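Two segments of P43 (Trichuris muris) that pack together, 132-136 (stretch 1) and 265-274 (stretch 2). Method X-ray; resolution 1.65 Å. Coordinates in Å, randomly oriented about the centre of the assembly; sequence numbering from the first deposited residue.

Stretch 1 132-136: FTRPD
Stretch 2, residues 265-274: GKKSCGKDDC

Residues 132-136 and 265-274 of P43 from Trichuris muris pack through a small contact that buries 312 Å² of summed surface and holds a single direct hydrogen bond. Stretch 2 begins as the end of a strand, 265-268, with extended phi/psi values (-127/152 at Lys266, -145/118 at Lys267, -67/155 at Ser268), then passes into loop or turn. The two segments, from one chain, run roughly the same way where they are in register: Thr133 CA lies 4.8 Å from Lys267 CA, and Arg134 CA 5.3 Å from Ser268 CA. Phe132 (phi/psi -108/30, chi1 m at -52°) points its CA-to-CB bond away from stretch 2 and makes no contact with it. Thr133 (-111/19) supplies the bond: Ser268 N donates to Thr133 O at 2.9 Å with an N-H...O angle of 163°, nearly straight. The same carbonyl receives a CA-H...O contact from Lys267, CA to O 3.5 Å, so two successive residues of the strand converge on one oxygen. With chi1 p (58°), Thr133 places CG2 3.3 Å from Lys266 O, a van der Waals approach of methyl to carbonyl. Thr133 OG1 is 4.5 Å from Ser268 OG, too far to bond; Ser268 is itself m. Arg134 (-70/156) turns its CA-to-CB bond away and adds little to the contact. Its side chain, m, t, p over chi1 to chi3 with chi4 at 175°, instead folds onto Asp136 in a salt bridge, NE to OD1 3.1 Å and NH2 to OD2 3.2 Å. Pro135 (-60/-28, C-gamma endo) has the largest covered area, 89 Å². Its CB sits 3.4 Å from Ser268 O and its CD 4.0 Å from Ser268 CB, while CG reaches Gly270 N at 3.8 Å. Gly270 (-122/-156) has no side chain here; an ideal CB would fall a tight 3.1 Å from Pro135 CG. The turn beside the proline is tied by Gly270 O, which accepts from Asp273 N (2.8 Å) and Cys274 N (3.1 Å), and by Gly270 N, which donates to Asp273 OD2 (2.9 Å, 163°). Asp273, m at chi1, has this same OD2 3.6 Å from Pro135 CB. Lys267, t through chi3 with chi4 at -93°, extends until CE is 3.7 Å from Pro135 O; a water accepts from Lys267 NZ at 3.0 Å and donates a weak hydrogen bond to Pro135 O at 3.4 Å, bridging the two stretches. Asp136 (-101/11, chi1 p) is exposed and ends the stretch without touching stretch 2, its carboxylate engaged by Arg134.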

# COMPACT_ATOMS: atom_id res chain seq x y z
N PHE A 132 -1.75 2.08 9.29
CA PHE A 132 -2.96 2.55 9.97
C PHE A 132 -4.15 1.65 9.68
O PHE A 132 -5.29 2.11 9.69
CB PHE A 132 -3.19 4.01 9.60
CG PHE A 132 -1.96 4.86 9.83
CD1 PHE A 132 -1.54 5.14 11.13
CD2 PHE A 132 -1.17 5.31 8.78
CE1 PHE A 132 -0.40 5.86 11.37
CE2 PHE A 132 -0.05 6.05 9.01
CZ PHE A 132 0.34 6.33 10.32
N THR A 133 -3.90 0.36 9.46
CA THR A 133 -4.93 -0.65 9.25
C THR A 133 -4.98 -1.63 10.42
O THR A 133 -5.53 -2.74 10.28
CB THR A 133 -4.71 -1.43 7.94
OG1 THR A 133 -3.42 -2.05 7.96
CG2 THR A 133 -4.80 -0.54 6.72
N ARG A 134 -4.42 -1.25 11.58
CA ARG A 134 -4.47 -2.12 12.74
C ARG A 134 -5.89 -2.22 13.30
O ARG A 134 -6.72 -1.30 13.12
CB ARG A 134 -3.54 -1.62 13.84
CG ARG A 134 -2.12 -1.53 13.42
CD ARG A 134 -1.39 -0.40 14.22
NE ARG A 134 -1.56 -0.52 15.67
CZ ARG A 134 -0.95 0.28 16.55
NH1 ARG A 134 -0.10 1.22 16.12
NH2 ARG A 134 -1.17 0.16 17.85
N PRO A 135 -6.19 -3.31 14.02
CA PRO A 135 -7.53 -3.42 14.60
C PRO A 135 -7.82 -2.30 15.54
O PRO A 135 -9.00 -1.95 15.73
CB PRO A 135 -7.50 -4.78 15.31
CG PRO A 135 -6.11 -5.08 15.55
CD PRO A 135 -5.36 -4.47 14.38
N ASP A 136 -6.78 -1.74 16.16
CA ASP A 136 -6.95 -0.71 17.16
C ASP A 136 -6.68 0.69 16.61
O ASP A 136 -6.61 1.64 17.38
CB ASP A 136 -6.08 -1.00 18.41
CG ASP A 136 -4.58 -1.19 18.10
OD1 ASP A 136 -4.24 -1.29 16.91
OD2 ASP A 136 -3.75 -1.26 19.06
N GLY A 265 -10.20 -1.55 0.94
CA GLY A 265 -9.49 -1.21 2.16
C GLY A 265 -9.40 -2.44 3.04
O GLY A 265 -10.18 -3.38 2.88
N LYS A 266 -8.40 -2.46 3.92
CA LYS A 266 -8.17 -3.60 4.80
C LYS A 266 -8.10 -3.16 6.25
O LYS A 266 -7.74 -2.02 6.57
CB LYS A 266 -6.89 -4.29 4.35
CG LYS A 266 -6.16 -5.04 5.26
CD LYS A 266 -4.77 -5.45 4.73
CE LYS A 266 -4.37 -6.72 5.53
NZ LYS A 266 -3.16 -7.31 5.00
N LYS A 267 -8.47 -4.09 7.12
CA LYS A 267 -8.34 -3.89 8.56
C LYS A 267 -7.97 -5.23 9.18
O LYS A 267 -8.77 -6.18 9.13
CB LYS A 267 -9.64 -3.32 9.14
CG LYS A 267 -9.60 -3.06 10.66
CD LYS A 267 -10.81 -2.20 11.10
CE LYS A 267 -10.85 -2.05 12.56
NZ LYS A 267 -11.68 -3.08 13.18
N SER A 268 -6.78 -5.30 9.81
CA SER A 268 -6.33 -6.55 10.40
C SER A 268 -7.21 -6.94 11.59
O SER A 268 -7.83 -6.10 12.24
CB SER A 268 -4.89 -6.44 10.91
OG SER A 268 -4.09 -6.03 9.85
N CYS A 269 -7.23 -8.23 11.87
CA CYS A 269 -8.00 -8.73 13.01
C CYS A 269 -7.07 -9.05 14.16
O CYS A 269 -6.06 -9.72 13.97
CB CYS A 269 -8.79 -9.97 12.64
SG CYS A 269 -10.10 -9.53 11.42
N GLY A 270 -7.45 -8.60 15.35
CA GLY A 270 -6.72 -8.94 16.58
C GLY A 270 -7.56 -9.62 17.63
O GLY A 270 -8.59 -10.25 17.34
N LYS A 271 -7.08 -9.49 18.88
CA LYS A 271 -7.65 -10.29 19.95
C LYS A 271 -9.11 -9.93 20.26
O LYS A 271 -9.80 -10.75 20.88
CB LYS A 271 -6.79 -10.17 21.21
CG LYS A 271 -6.95 -8.86 21.96
CD LYS A 271 -5.95 -8.77 23.13
CE LYS A 271 -6.22 -7.58 23.97
NZ LYS A 271 -5.32 -7.58 25.18
N ASP A 272 -9.60 -8.77 19.83
CA ASP A 272 -11.01 -8.47 20.05
C ASP A 272 -11.87 -8.92 18.87
O ASP A 272 -13.10 -8.77 18.91
CB ASP A 272 -11.22 -6.97 20.32
CG ASP A 272 -10.67 -6.53 21.68
OD1 ASP A 272 -10.49 -7.36 22.60
OD2 ASP A 272 -10.32 -5.34 21.82
N ASP A 273 -11.24 -9.44 17.81
CA ASP A 273 -11.95 -9.93 16.62
C ASP A 273 -12.09 -11.44 16.61
O ASP A 273 -13.17 -11.95 16.29
CB ASP A 273 -11.21 -9.47 15.35
CG ASP A 273 -11.17 -7.98 15.24
OD1 ASP A 273 -12.27 -7.40 15.07
OD2 ASP A 273 -10.09 -7.35 15.33
N CYS A 274 -11.05 -12.18 17.00
CA CYS A 274 -11.20 -13.61 17.27
C CYS A 274 -10.19 -13.99 18.34
O CYS A 274 -9.19 -13.29 18.52
CB CYS A 274 -11.06 -14.50 16.03
SG CYS A 274 -9.39 -15.03 15.54
O HOH W 1 -12.36 -2.03 15.94